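Local coordinates for RagA protein (PDB 6SLN), which probably takes up nutrients, thought to be oligopeptides, across the outer membrane as a TonB-dependent transporter, a beta-barrel filled by a plug domain, at residues N178-M183 / V204-K209; T208-M213 / N354-I359; N222-I227 / Q988-I993; Q313-F318 / Y328-Y333. All coordinates share one frame; numbering follows the deposited sequence.

Interaction 1 (N178-M183 / V204-K209); sequences NDFESM and VFIQTK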
loop_
_atom_site.group_PDB
_atom_site.type_symbol
_atom_site.label_atom_id
_atom_site.label_comp_id
_atom_site.label_asym_id
_atom_site.label_seq_id
_atom_site.Cartn_x
_atom_site.Cartn_y
_atom_site.Cartn_z
ATOM N N ASN A 178 -12.074 -23.824 -22.386
ATOM C CA ASN A 178 -11.849 -24.708 -23.519
ATOM C C ASN A 178 -10.753 -25.716 -23.250
ATOM O O ASN A 178 -10.650 -26.707 -23.982
ATOM C CB ASN A 178 -11.484 -23.904 -24.748
ATOM C CG ASN A 178 -12.639 -23.723 -25.653
ATOM O OD1 ASN A 178 -12.969 -22.607 -26.013
ATOM N ND2 ASN A 178 -13.283 -24.822 -26.026
ATOM N N ASP A 179 -9.908 -25.454 -22.249
ATOM C CA ASP A 179 -8.903 -26.405 -21.803
ATOM C C ASP A 179 -9.482 -27.519 -20.941
ATOM O O ASP A 179 -8.745 -28.447 -20.596
ATOM C CB ASP A 179 -7.810 -25.674 -21.028
ATOM C CG ASP A 179 -7.195 -24.558 -21.830
ATOM O OD1 ASP A 179 -7.225 -24.660 -23.069
ATOM O OD2 ASP A 179 -6.688 -23.588 -21.231
ATOM N N PHE A 180 -10.775 -27.454 -20.607
ATOM C CA PHE A 180 -11.429 -28.446 -19.762
ATOM C C PHE A 180 -11.902 -29.633 -20.593
ATOM O O PHE A 180 -12.632 -29.467 -21.578
ATOM C CB PHE A 180 -12.615 -27.830 -19.024
ATOM C CG PHE A 180 -12.247 -26.707 -18.092
ATOM C CD1 PHE A 180 -10.929 -26.425 -17.797
ATOM C CD2 PHE A 180 -13.235 -25.939 -17.503
ATOM C CE1 PHE A 180 -10.609 -25.403 -16.933
ATOM C CE2 PHE A 180 -12.920 -24.912 -16.640
ATOM C CZ PHE A 180 -11.612 -24.643 -16.353
ATOM N N GLU A 181 -11.484 -30.830 -20.187
ATOM C CA GLU A 181 -11.907 -32.044 -20.876
ATOM C C GLU A 181 -13.266 -32.499 -20.382
ATOM O O GLU A 181 -14.170 -32.785 -21.175
ATOM C CB GLU A 181 -10.882 -33.157 -20.662
ATOM C CG GLU A 181 -11.160 -34.416 -21.450
ATOM C CD GLU A 181 -11.359 -34.129 -22.922
ATOM O OE1 GLU A 181 -12.520 -33.902 -23.329
ATOM O OE2 GLU A 181 -10.356 -34.121 -23.671
ATOM N N SER A 182 -13.421 -32.581 -19.071
ATOM C CA SER A 182 -14.657 -33.052 -18.485
ATOM C C SER A 182 -14.826 -32.375 -17.140
ATOM O O SER A 182 -13.934 -31.677 -16.646
ATOM C CB SER A 182 -14.661 -34.577 -18.340
ATOM O OG SER A 182 -13.373 -35.060 -17.993
ATOM N N MET A 183 -16.007 -32.565 -16.569
ATOM C CA MET A 183 -16.296 -32.132 -15.213
ATOM C C MET A 183 -17.142 -33.214 -14.570
ATOM O O MET A 183 -18.194 -33.589 -15.102
ATOM C CB MET A 183 -17.008 -30.781 -15.191
ATOM C CG MET A 183 -17.504 -30.400 -13.825
ATOM S SD MET A 183 -18.246 -28.766 -13.833
ATOM C CE MET A 183 -16.969 -27.791 -14.628
ATOM N N VAL A 204 -16.721 -30.905 -7.102
ATOM C CA VAL A 204 -16.745 -30.597 -8.527
ATOM C C VAL A 204 -15.318 -30.752 -9.020
ATOM O O VAL A 204 -14.447 -29.937 -8.696
ATOM C CB VAL A 204 -17.281 -29.184 -8.809
ATOM C CG1 VAL A 204 -17.582 -29.007 -10.288
ATOM C CG2 VAL A 204 -18.521 -28.896 -7.968
ATOM N N PHE A 205 -15.068 -31.805 -9.779
ATOM C CA PHE A 205 -13.743 -32.081 -10.309
ATOM C C PHE A 205 -13.682 -31.656 -11.772
ATOM O O PHE A 205 -14.406 -32.202 -12.613
ATOM C CB PHE A 205 -13.407 -33.561 -10.166
ATOM C CG PHE A 205 -11.951 -33.860 -10.298
ATOM C CD1 PHE A 205 -11.380 -34.044 -11.545
ATOM C CD2 PHE A 205 -11.148 -33.951 -9.176
ATOM C CE1 PHE A 205 -10.037 -34.321 -11.669
ATOM C CE2 PHE A 205 -9.808 -34.233 -9.296
ATOM C CZ PHE A 205 -9.250 -34.418 -10.544
ATOM N N ILE A 206 -12.826 -30.685 -12.068
ATOM C CA ILE A 206 -12.582 -30.232 -13.434
ATOM C C ILE A 206 -11.267 -30.840 -13.904
ATOM O O ILE A 206 -10.227 -30.651 -13.265
ATOM C CB ILE A 206 -12.536 -28.698 -13.523
ATOM C CG1 ILE A 206 -13.856 -28.091 -13.037
ATOM C CG2 ILE A 206 -12.218 -28.258 -14.946
ATOM C CD1 ILE A 206 -13.846 -26.576 -12.956
ATOM N N GLN A 207 -11.293 -31.573 -15.012
ATOM C CA GLN A 207 -10.073 -32.144 -15.564
ATOM C C GLN A 207 -9.765 -31.498 -16.904
ATOM O O GLN A 207 -10.556 -31.612 -17.849
ATOM C CB GLN A 207 -10.171 -33.658 -15.720
ATOM C CG GLN A 207 -8.824 -34.253 -16.030
ATOM C CD GLN A 207 -8.887 -35.738 -16.242
ATOM O OE1 GLN A 207 -9.955 -36.346 -16.130
ATOM N NE2 GLN A 207 -7.741 -36.339 -16.555
ATOM N N THR A 208 -8.604 -30.862 -16.989
ATOM C CA THR A 208 -8.166 -30.184 -18.195
ATOM C C THR A 208 -7.617 -31.188 -19.216
ATOM O O THR A 208 -7.434 -32.373 -18.933
ATOM C CB THR A 208 -7.125 -29.113 -17.849
ATOM O OG1 THR A 208 -5.919 -29.733 -17.380
ATOM C CG2 THR A 208 -7.650 -28.164 -16.761
ATOM N N LYS A 209 -7.351 -30.698 -20.423
ATOM C CA LYS A 209 -7.048 -31.578 -21.543
ATOM C C LYS A 209 -5.573 -31.956 -21.586
ATOM O O LYS A 209 -4.690 -31.163 -21.247
ATOM C CB LYS A 209 -7.434 -30.918 -22.865
ATOM C CG LYS A 209 -8.925 -30.863 -23.124
ATOM C CD LYS A 209 -9.283 -29.807 -24.169
ATOM C CE LYS A 209 -10.702 -30.022 -24.708
ATOM N NZ LYS A 209 -11.310 -28.795 -25.312
#
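The well-packed part of this pair is the apolar cluster of Phe180, Met183, Val204 and Ile206. CG2 of Ile206 lies over the middle of the Phe180 ring, 3.5 Å from the ring centroid and almost on its normal: a CH-pi contact. CG anti to the carbonyl carbon (chi1 -62°) places the ring there, and chi2 near zero (-9°) turns its face to the methyl. Met183 takes up the other branch of Ile206. Its chain runs straight until it bends at chi3 (-51°), lies alongside Ile206 and brings CE to 3.5 Å from CG1 of Ile206, while SD touches CG1 of Val204 at 3.6 Å. Strands 180-186 and 203-208 are antiparallel neighbours in the mixed sheet of the plug, the domain that fills the barrel of TonB-dependent receptors, and a classic beta bulge shifts their register between Phe180 and Ser182. Gln207 O takes both bulge N-H groups in its carbonyl plane, Glu181 N at 2.6 Å and Ser182 N at 3.3 Å. Looser and more open to solvent is the side of Glu181, whose chain crosses Lys209 at about a right angle; its OE2 comes to CG of Lys209 at 3.6 Å, not to the ammonium group. The extended lysine passes on, and its NZ donates to Asn178 O at 2.6 Å. Asp179 accepts the Lys209 backbone N-H on its own carbonyl and turns its carboxylate to Tyr328 of the barrel wall.

Interaction 2 (T208-M213 / N354-I359); sequences TKKGKM and NFESRI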
loop_
_atom_site.group_PDB
_atom_site.type_symbol
_atom_site.label_atom_id
_atom_site.label_comp_id
_atom_site.label_asym_id
_atom_site.label_seq_id
_atom_site.Cartn_x
_atom_site.Cartn_y
_atom_site.Cartn_z
ATOM N N THR A 208 -8.604 -30.862 -16.989
ATOM C CA THR A 208 -8.166 -30.184 -18.195
ATOM C C THR A 208 -7.617 -31.188 -19.216
ATOM O O THR A 208 -7.434 -32.373 -18.933
ATOM C CB THR A 208 -7.125 -29.113 -17.849
ATOM O OG1 THR A 208 -5.919 -29.733 -17.380
ATOM C CG2 THR A 208 -7.650 -28.164 -16.761
ATOM N N LYS A 209 -7.351 -30.698 -20.423
ATOM C CA LYS A 209 -7.048 -31.578 -21.543
ATOM C C LYS A 209 -5.573 -31.956 -21.586
ATOM O O LYS A 209 -4.690 -31.163 -21.247
ATOM C CB LYS A 209 -7.434 -30.918 -22.865
ATOM C CG LYS A 209 -8.925 -30.863 -23.124
ATOM C CD LYS A 209 -9.283 -29.807 -24.169
ATOM C CE LYS A 209 -10.702 -30.022 -24.708
ATOM N NZ LYS A 209 -11.310 -28.795 -25.312
ATOM N N LYS A 210 -5.316 -33.187 -22.021
ATOM C CA LYS A 210 -3.984 -33.686 -22.321
ATOM C C LYS A 210 -3.908 -34.002 -23.809
ATOM O O LYS A 210 -4.925 -34.232 -24.468
ATOM C CB LYS A 210 -3.646 -34.945 -21.503
ATOM C CG LYS A 210 -4.234 -34.973 -20.100
ATOM C CD LYS A 210 -3.742 -33.812 -19.234
ATOM C CE LYS A 210 -4.143 -33.995 -17.770
ATOM N NZ LYS A 210 -4.403 -32.675 -17.134
ATOM N N GLY A 211 -2.691 -34.036 -24.341
ATOM C CA GLY A 211 -2.522 -34.300 -25.761
ATOM C C GLY A 211 -2.678 -35.771 -26.113
ATOM O O GLY A 211 -2.010 -36.639 -25.540
ATOM N N LYS A 212 -3.563 -36.052 -27.066
ATOM C CA LYS A 212 -3.608 -37.370 -27.679
ATOM C C LYS A 212 -2.278 -37.649 -28.363
ATOM O O LYS A 212 -1.797 -36.836 -29.158
ATOM C CB LYS A 212 -4.751 -37.434 -28.690
ATOM C CG LYS A 212 -4.733 -38.673 -29.573
ATOM C CD LYS A 212 -4.400 -38.330 -31.021
ATOM C CE LYS A 212 -4.963 -39.361 -31.989
ATOM N NZ LYS A 212 -4.423 -39.112 -33.345
ATOM N N MET A 213 -1.686 -38.800 -28.055
ATOM C CA MET A 213 -0.386 -39.132 -28.619
ATOM C C MET A 213 -0.522 -39.543 -30.081
ATOM O O MET A 213 -1.616 -39.847 -30.565
ATOM C CB MET A 213 0.262 -40.274 -27.846
ATOM C CG MET A 213 0.141 -40.155 -26.354
ATOM S SD MET A 213 1.659 -40.748 -25.622
ATOM C CE MET A 213 2.769 -39.500 -26.181
ATOM N N ASN A 354 0.058 -27.838 -20.333
ATOM C CA ASN A 354 -0.127 -29.129 -19.690
ATOM C C ASN A 354 0.901 -30.099 -20.249
ATOM O O ASN A 354 1.104 -30.171 -21.463
ATOM C CB ASN A 354 -1.536 -29.668 -19.935
ATOM C CG ASN A 354 -2.553 -29.155 -18.934
ATOM O OD1 ASN A 354 -2.282 -28.249 -18.144
ATOM N ND2 ASN A 354 -3.742 -29.727 -18.979
ATOM N N PHE A 355 1.536 -30.857 -19.360
ATOM C CA PHE A 355 2.676 -31.683 -19.725
ATOM C C PHE A 355 2.624 -32.982 -18.938
ATOM O O PHE A 355 2.146 -33.012 -17.801
ATOM C CB PHE A 355 3.964 -30.915 -19.451
ATOM C CG PHE A 355 5.161 -31.768 -19.269
ATOM C CD1 PHE A 355 5.689 -32.478 -20.336
ATOM C CD2 PHE A 355 5.796 -31.828 -18.037
ATOM C CE1 PHE A 355 6.817 -33.260 -20.175
ATOM C CE2 PHE A 355 6.923 -32.606 -17.864
ATOM C CZ PHE A 355 7.434 -33.324 -18.933
ATOM N N GLU A 356 3.096 -34.060 -19.559
ATOM C CA GLU A 356 3.084 -35.388 -18.953
ATOM C C GLU A 356 4.081 -36.256 -19.705
ATOM O O GLU A 356 4.146 -36.199 -20.934
ATOM C CB GLU A 356 1.685 -36.017 -19.005
ATOM C CG GLU A 356 1.511 -37.264 -18.150
ATOM C CD GLU A 356 0.072 -37.456 -17.658
ATOM O OE1 GLU A 356 -0.678 -36.453 -17.575
ATOM O OE2 GLU A 356 -0.304 -38.614 -17.352
ATOM N N SER A 357 4.853 -37.053 -18.974
ATOM C CA SER A 357 5.868 -37.862 -19.638
ATOM C C SER A 357 6.205 -39.084 -18.808
ATOM O O SER A 357 6.292 -39.002 -17.579
ATOM C CB SER A 357 7.153 -37.067 -19.895
ATOM O OG SER A 357 8.135 -37.911 -20.474
ATOM N N ARG A 358 6.411 -40.208 -19.493
ATOM C CA ARG A 358 7.016 -41.391 -18.890
ATOM C C ARG A 358 8.518 -41.325 -19.157
ATOM O O ARG A 358 8.964 -41.474 -20.297
ATOM C CB ARG A 358 6.403 -42.676 -19.445
ATOM C CG ARG A 358 6.942 -43.929 -18.796
ATOM C CD ARG A 358 5.920 -45.045 -18.759
ATOM N NE ARG A 358 4.748 -44.699 -17.950
ATOM C CZ ARG A 358 4.694 -44.740 -16.617
ATOM N NH1 ARG A 358 5.754 -45.117 -15.905
ATOM N NH2 ARG A 358 3.564 -44.402 -15.996
ATOM N N ILE A 359 9.292 -41.088 -18.100
ATOM C CA ILE A 359 10.733 -40.924 -18.237
ATOM C C ILE A 359 11.414 -42.275 -18.362
ATOM O O ILE A 359 12.205 -42.508 -19.285
ATOM C CB ILE A 359 11.284 -40.125 -17.046
ATOM C CG1 ILE A 359 10.806 -38.681 -17.121
ATOM C CG2 ILE A 359 12.777 -40.178 -17.021
ATOM C CD1 ILE A 359 9.461 -38.475 -16.511
#
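Asn354 extends its carboxamide over the backbone where the chain leaves Thr208 and Lys209, and its ND2 makes both of the hydrogen bonds that join the two segments. One N-H goes to Thr208 OG1 at 2.7 Å with an angle of 152° at the hydrogen. The other goes to Lys209 O at 2.8 Å and is just as straight. Both acceptors lie close to the amide plane, so the two N-H directions are used squarely, although the nitrogen approaches Lys209 O from above its carbonyl plane instead of along a lone pair. OD1 is bound by Arg352 NH1, and with both ends engaged the amide is fixed in its rotation. Thr208 OG1, held between its own backbone N and carbonyl carbon (chi1 67°), is gripped by Asp163 as well. Lys210 folds back at chi2 (-61°) and brings NZ to 3.3 Å from Thr208 OG1, a weak hydrogen bond; its stronger partners are Asp163, in a salt bridge, and Asn368. Glu356 stays at a distance, with OE1 5.3 Å from Lys210 NZ, and its OE2 pairs with Lys364. The contact thus ties the linker that leaves the plug to the inside of the barrel wall. Strand 345-360 carries Asn354 between strands 325-337 and 363-377, with backbone bonds from Asn354 to Tyr328 and from Phe355 to Ala367, while Phe355 on the other face packs against Tyr327 of the second subunit.

Interaction 3 (N222-I227 / Q988-I993); sequences NASYGI and QYVAGI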
loop_
_atom_site.group_PDB
_atom_site.type_symbol
_atom_site.label_atom_id
_atom_site.label_comp_id
_atom_site.label_asym_id
_atom_site.label_seq_id
_atom_site.Cartn_x
_atom_site.Cartn_y
_atom_site.Cartn_z
ATOM N N ASN A 222 -10.182 -20.751 -32.071
ATOM C CA ASN A 222 -11.560 -20.354 -31.844
ATOM C C ASN A 222 -11.625 -18.845 -31.699
ATOM O O ASN A 222 -10.749 -18.228 -31.089
ATOM C CB ASN A 222 -12.162 -21.008 -30.590
ATOM C CG ASN A 222 -12.021 -22.512 -30.582
ATOM O OD1 ASN A 222 -12.619 -23.215 -31.400
ATOM N ND2 ASN A 222 -11.238 -23.018 -29.639
ATOM N N ALA A 223 -12.671 -18.263 -32.263
ATOM C CA ALA A 223 -12.889 -16.831 -32.198
ATOM C C ALA A 223 -14.391 -16.627 -32.198
ATOM O O ALA A 223 -15.109 -17.292 -32.951
ATOM C CB ALA A 223 -12.227 -16.100 -33.375
ATOM N N SER A 224 -14.864 -15.731 -31.342
ATOM C CA SER A 224 -16.292 -15.479 -31.275
ATOM C C SER A 224 -16.531 -14.042 -30.850
ATOM O O SER A 224 -15.758 -13.478 -30.074
ATOM C CB SER A 224 -16.980 -16.452 -30.312
ATOM O OG SER A 224 -16.799 -16.052 -28.964
ATOM N N TYR A 225 -17.593 -13.451 -31.384
ATOM C CA TYR A 225 -18.011 -12.113 -31.011
ATOM C C TYR A 225 -19.507 -12.147 -30.790
ATOM O O TYR A 225 -20.231 -12.852 -31.501
ATOM C CB TYR A 225 -17.660 -11.056 -32.088
ATOM C CG TYR A 225 -18.094 -9.650 -31.723
ATOM C CD1 TYR A 225 -19.355 -9.193 -32.059
ATOM C CD2 TYR A 225 -17.248 -8.787 -31.030
ATOM C CE1 TYR A 225 -19.769 -7.914 -31.723
ATOM C CE2 TYR A 225 -17.655 -7.498 -30.685
ATOM C CZ TYR A 225 -18.922 -7.071 -31.041
ATOM O OH TYR A 225 -19.363 -5.805 -30.717
ATOM N N GLY A 226 -19.965 -11.374 -29.813
ATOM C CA GLY A 226 -21.384 -11.317 -29.548
ATOM C C GLY A 226 -21.713 -10.139 -28.666
ATOM O O GLY A 226 -20.829 -9.400 -28.225
ATOM N N ILE A 227 -23.013 -9.982 -28.397
ATOM C CA ILE A 227 -23.519 -8.870 -27.605
ATOM C C ILE A 227 -24.358 -9.404 -26.452
ATOM O O ILE A 227 -24.880 -10.518 -26.497
ATOM C CB ILE A 227 -24.352 -7.889 -28.447
ATOM C CG1 ILE A 227 -25.386 -8.651 -29.258
ATOM C CG2 ILE A 227 -23.466 -7.117 -29.373
ATOM C CD1 ILE A 227 -26.622 -7.874 -29.486
ATOM N N GLN A 988 -27.482 -13.347 -24.553
ATOM C CA GLN A 988 -26.382 -13.180 -25.493
ATOM C C GLN A 988 -26.705 -13.766 -26.859
ATOM O O GLN A 988 -27.289 -14.848 -26.970
ATOM C CB GLN A 988 -25.100 -13.822 -24.972
ATOM C CG GLN A 988 -24.377 -12.998 -23.935
ATOM C CD GLN A 988 -24.500 -13.616 -22.578
ATOM O OE1 GLN A 988 -24.141 -14.773 -22.380
ATOM N NE2 GLN A 988 -25.043 -12.863 -21.633
ATOM N N TYR A 989 -26.313 -13.034 -27.894
ATOM C CA TYR A 989 -26.199 -13.553 -29.249
ATOM C C TYR A 989 -24.728 -13.534 -29.621
ATOM O O TYR A 989 -24.078 -12.484 -29.548
ATOM C CB TYR A 989 -26.990 -12.717 -30.251
ATOM C CG TYR A 989 -28.415 -12.473 -29.870
ATOM C CD1 TYR A 989 -28.761 -11.369 -29.102
ATOM C CD2 TYR A 989 -29.417 -13.331 -30.285
ATOM C CE1 TYR A 989 -30.067 -11.127 -28.750
ATOM C CE2 TYR A 989 -30.731 -13.096 -29.935
ATOM C CZ TYR A 989 -31.047 -11.989 -29.165
ATOM O OH TYR A 989 -32.349 -11.742 -28.798
ATOM N N VAL A 990 -24.207 -14.680 -30.024
ATOM C CA VAL A 990 -22.822 -14.783 -30.445
ATOM C C VAL A 990 -22.773 -15.502 -31.780
ATOM O O VAL A 990 -23.524 -16.457 -32.023
ATOM C CB VAL A 990 -21.961 -15.508 -29.385
ATOM C CG1 VAL A 990 -20.476 -15.435 -29.742
ATOM C CG2 VAL A 990 -22.185 -14.875 -28.010
ATOM N N ALA A 991 -21.925 -15.009 -32.663
ATOM C CA ALA A 991 -21.505 -15.767 -33.823
ATOM C C ALA A 991 -20.060 -16.183 -33.581
ATOM O O ALA A 991 -19.305 -15.474 -32.904
ATOM C CB ALA A 991 -21.656 -14.939 -35.106
ATOM N N GLY A 992 -19.682 -17.350 -34.095
ATOM C CA GLY A 992 -18.352 -17.861 -33.827
ATOM C C GLY A 992 -17.846 -18.776 -34.919
ATOM O O GLY A 992 -18.614 -19.330 -35.713
ATOM N N ILE A 993 -16.525 -18.948 -34.923
ATOM C CA ILE A 993 -15.820 -19.692 -35.955
ATOM C C ILE A 993 -14.855 -20.650 -35.274
ATOM O O ILE A 993 -14.449 -20.446 -34.128
ATOM C CB ILE A 993 -15.075 -18.736 -36.918
ATOM C CG1 ILE A 993 -14.471 -19.482 -38.097
ATOM C CG2 ILE A 993 -14.014 -17.951 -36.184
ATOM C CD1 ILE A 993 -14.448 -18.670 -39.369
#
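Val990 sets CG1 anti to its backbone N (chi1 -172°), which lays that methyl against strand 218-230, 3.1 Å from Tyr225 O and 3.7 Å from CB of Ser224. Ile227 takes the crowded position for CG1, between N and the carbonyl carbon (chi1 49°), and from there CD1 leans obliquely to CD1 of Tyr989, 4.1 Å away. Ile993 puts CG2 in the same crowded position and touches CB of Ala223 at 3.8 Å. Gly226 has no side chain, and the CG2 methyl of Val990 lies across its CA at 4.0 Å. The strands run antiparallel, joined by pairs of bonds at Ala223-Ile993, Tyr225-Ala991 and Ile227-Tyr989. This is the seam of the barrel: the first wall strand, 218-230, meets the last, 986-996, and closes the cylinder, as in other TonB-dependent receptors. In the central pair Tyr225 N reaches Ala991 O at 3.1 Å and Ala991 N reaches Tyr225 O at 3.0 Å, each donor nearly along the C=O axis. Toward Ile993 the exchange is uneven: its N-H makes a good bond to Ala223 O, but Ala223 N reaches Ile993 O only weakly, at 3.4 Å. The face of Ser224 and Val990 looks inward, where Val990 packs on Pro114 of the plug. The other face carries Ala223, Tyr225, Ile227, Tyr989, Ala991 and Ile993, with Tyr225 and Ala991 the most exposed.

Interaction 4 (Q313-F318 / Y328-Y333); sequences QGDISF and YASIGY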
loop_
_atom_site.group_PDB
_atom_site.type_symbol
_atom_site.label_atom_id
_atom_site.label_comp_id
_atom_site.label_asym_id
_atom_site.label_seq_id
_atom_site.Cartn_x
_atom_site.Cartn_y
_atom_site.Cartn_z
ATOM N N GLN A 313 -13.987 -13.258 -27.613
ATOM C CA GLN A 313 -12.979 -14.181 -27.104
ATOM C C GLN A 313 -12.275 -14.912 -28.245
ATOM O O GLN A 313 -12.904 -15.306 -29.236
ATOM C CB GLN A 313 -13.585 -15.190 -26.110
ATOM C CG GLN A 313 -14.395 -16.353 -26.708
ATOM C CD GLN A 313 -15.123 -17.178 -25.639
ATOM O OE1 GLN A 313 -14.660 -18.248 -25.237
ATOM N NE2 GLN A 313 -16.269 -16.675 -25.176
ATOM N N GLY A 314 -10.960 -15.082 -28.087
ATOM C CA GLY A 314 -10.140 -15.837 -29.005
ATOM C C GLY A 314 -9.392 -16.945 -28.280
ATOM O O GLY A 314 -9.502 -17.111 -27.065
ATOM N N ASP A 315 -8.585 -17.673 -29.049
ATOM C CA ASP A 315 -8.205 -19.013 -28.630
ATOM C C ASP A 315 -7.258 -19.709 -29.594
ATOM O O ASP A 315 -7.539 -19.752 -30.796
ATOM C CB ASP A 315 -9.466 -19.847 -28.531
ATOM C CG ASP A 315 -9.488 -20.667 -27.342
ATOM O OD1 ASP A 315 -8.410 -20.781 -26.741
ATOM O OD2 ASP A 315 -10.569 -21.175 -27.006
ATOM N N ILE A 316 -6.166 -20.293 -29.105
ATOM C CA ILE A 316 -5.388 -21.184 -29.967
ATOM C C ILE A 316 -4.785 -22.275 -29.093
ATOM O O ILE A 316 -4.305 -22.002 -27.990
ATOM C CB ILE A 316 -4.330 -20.430 -30.827
ATOM C CG1 ILE A 316 -3.733 -21.344 -31.892
ATOM C CG2 ILE A 316 -3.214 -19.813 -30.016
ATOM C CD1 ILE A 316 -3.604 -20.671 -33.231
ATOM N N SER A 317 -4.878 -23.523 -29.569
ATOM C CA SER A 317 -4.463 -24.715 -28.843
ATOM C C SER A 317 -3.399 -25.459 -29.626
ATOM O O SER A 317 -3.441 -25.514 -30.861
ATOM C CB SER A 317 -5.626 -25.695 -28.597
ATOM O OG SER A 317 -6.711 -25.082 -27.937
ATOM N N PHE A 318 -2.477 -26.068 -28.890
ATOM C CA PHE A 318 -1.510 -26.994 -29.450
ATOM C C PHE A 318 -1.534 -28.247 -28.589
ATOM O O PHE A 318 -1.582 -28.152 -27.356
ATOM C CB PHE A 318 -0.124 -26.353 -29.508
ATOM C CG PHE A 318 -0.109 -25.055 -30.262
ATOM C CD1 PHE A 318 -0.028 -25.046 -31.644
ATOM C CD2 PHE A 318 -0.244 -23.846 -29.601
ATOM C CE1 PHE A 318 -0.045 -23.860 -32.347
ATOM C CE2 PHE A 318 -0.257 -22.650 -30.302
ATOM C CZ PHE A 318 -0.161 -22.661 -31.674
ATOM N N TYR A 328 -0.182 -30.154 -23.814
ATOM C CA TYR A 328 -1.333 -29.378 -24.273
ATOM C C TYR A 328 -1.061 -27.917 -23.931
ATOM O O TYR A 328 -0.979 -27.555 -22.748
ATOM C CB TYR A 328 -2.634 -29.878 -23.639
ATOM C CG TYR A 328 -3.849 -28.990 -23.888
ATOM C CD1 TYR A 328 -4.711 -29.235 -24.947
ATOM C CD2 TYR A 328 -4.129 -27.911 -23.049
ATOM C CE1 TYR A 328 -5.811 -28.423 -25.163
ATOM C CE2 TYR A 328 -5.212 -27.100 -23.255
ATOM C CZ TYR A 328 -6.057 -27.352 -24.311
ATOM O OH TYR A 328 -7.148 -26.523 -24.511
ATOM N N ALA A 329 -0.908 -27.080 -24.954
ATOM C CA ALA A 329 -0.692 -25.654 -24.769
ATOM C C ALA A 329 -1.935 -24.883 -25.180
ATOM O O ALA A 329 -2.762 -25.363 -25.959
ATOM C CB ALA A 329 0.522 -25.155 -25.572
ATOM N N SER A 330 -2.048 -23.669 -24.646
ATOM C CA SER A 330 -3.183 -22.808 -24.930
ATOM C C SER A 330 -2.823 -21.366 -24.595
ATOM O O SER A 330 -2.188 -21.100 -23.565
ATOM C CB SER A 330 -4.406 -23.241 -24.121
ATOM O OG SER A 330 -5.577 -22.940 -24.846
ATOM N N ILE A 331 -3.225 -20.441 -25.470
ATOM C CA ILE A 331 -3.307 -19.025 -25.125
ATOM C C ILE A 331 -4.650 -18.507 -25.619
ATOM O O ILE A 331 -5.137 -18.931 -26.673
ATOM C CB ILE A 331 -2.142 -18.186 -25.697
ATOM C CG1 ILE A 331 -2.095 -18.254 -27.218
ATOM C CG2 ILE A 331 -0.817 -18.649 -25.127
ATOM C CD1 ILE A 331 -0.833 -17.656 -27.798
ATOM N N GLY A 332 -5.256 -17.607 -24.846
ATOM C CA GLY A 332 -6.592 -17.138 -25.164
ATOM C C GLY A 332 -6.881 -15.761 -24.606
ATOM O O GLY A 332 -6.162 -15.227 -23.758
ATOM N N TYR A 333 -7.969 -15.191 -25.107
ATOM C CA TYR A 333 -8.427 -13.873 -24.712
ATOM C C TYR A 333 -9.924 -13.955 -24.467
ATOM O O TYR A 333 -10.626 -14.762 -25.087
ATOM C CB TYR A 333 -8.084 -12.836 -25.801
ATOM C CG TYR A 333 -8.851 -11.534 -25.755
ATOM C CD1 TYR A 333 -8.444 -10.493 -24.925
ATOM C CD2 TYR A 333 -9.969 -11.335 -26.569
ATOM C CE1 TYR A 333 -9.141 -9.284 -24.888
ATOM C CE2 TYR A 333 -10.672 -10.136 -26.545
ATOM C CZ TYR A 333 -10.254 -9.105 -25.703
ATOM O OH TYR A 333 -10.946 -7.900 -25.672
#
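The main apolar contact of this hairpin is made by two isoleucines lying side by side and pointing the same way. Ile316 CG2 and Ile331 CG1 meet at 3.4 Å, each in the crowded position between its backbone N and carbonyl carbon. Further along, CB of Ala329 sits at the edge of the Phe318 ring. Under these side chains run three pairs of backbone bonds, the shortest from Ala329 N to Phe318 O at 2.7 Å, in the carbonyl plane. The other face is polar. Tyr328 OH comes within 3.7 Å of Ser317 OG without bonding to it; its partner is Asp179 OD1 of the plug, which Ser330 OG shares. Asp315 is held by Asn176 at OD1 and by Asn222 ND2 at OD2, so plug and neighbouring strand together set its carboxylate. Outside, bound detergent touches Ala329, Ile331 and Gly332, and Phe318 packs on Ile359 of the second subunit. The apolar side thus meets detergent and the second subunit, consistent with a membrane-facing surface, and the hydrogen-bonding side meets the plug. Asp315 OD2 also lies close to Glu112 OE1, and such crowding of like charges may favour a proton on one of the two acids.

In the fold
Interaction 1 lies within the plug sheet; interactions 3 and 4 lie in the barrel wall, and interaction 2 joins the plug's exit loop to that wall. Along the chain, interaction 1 closes first and hands Thr208 and Lys209 to interaction 2, their centres about 14 Å apart. Interaction 3 spans nearly the whole barrel sequence, with interaction 4 nested inside its loop and inside that of interaction 2. In the wall, strands 986-996, 218-230, 309-322, 325-337 and 345-360 stand in that order, and the centres of interactions 3 and 4 are about 16 Å apart. Asp179 bonds interaction 1 to interaction 4, so the plug is fastened to the barrel close to its seam.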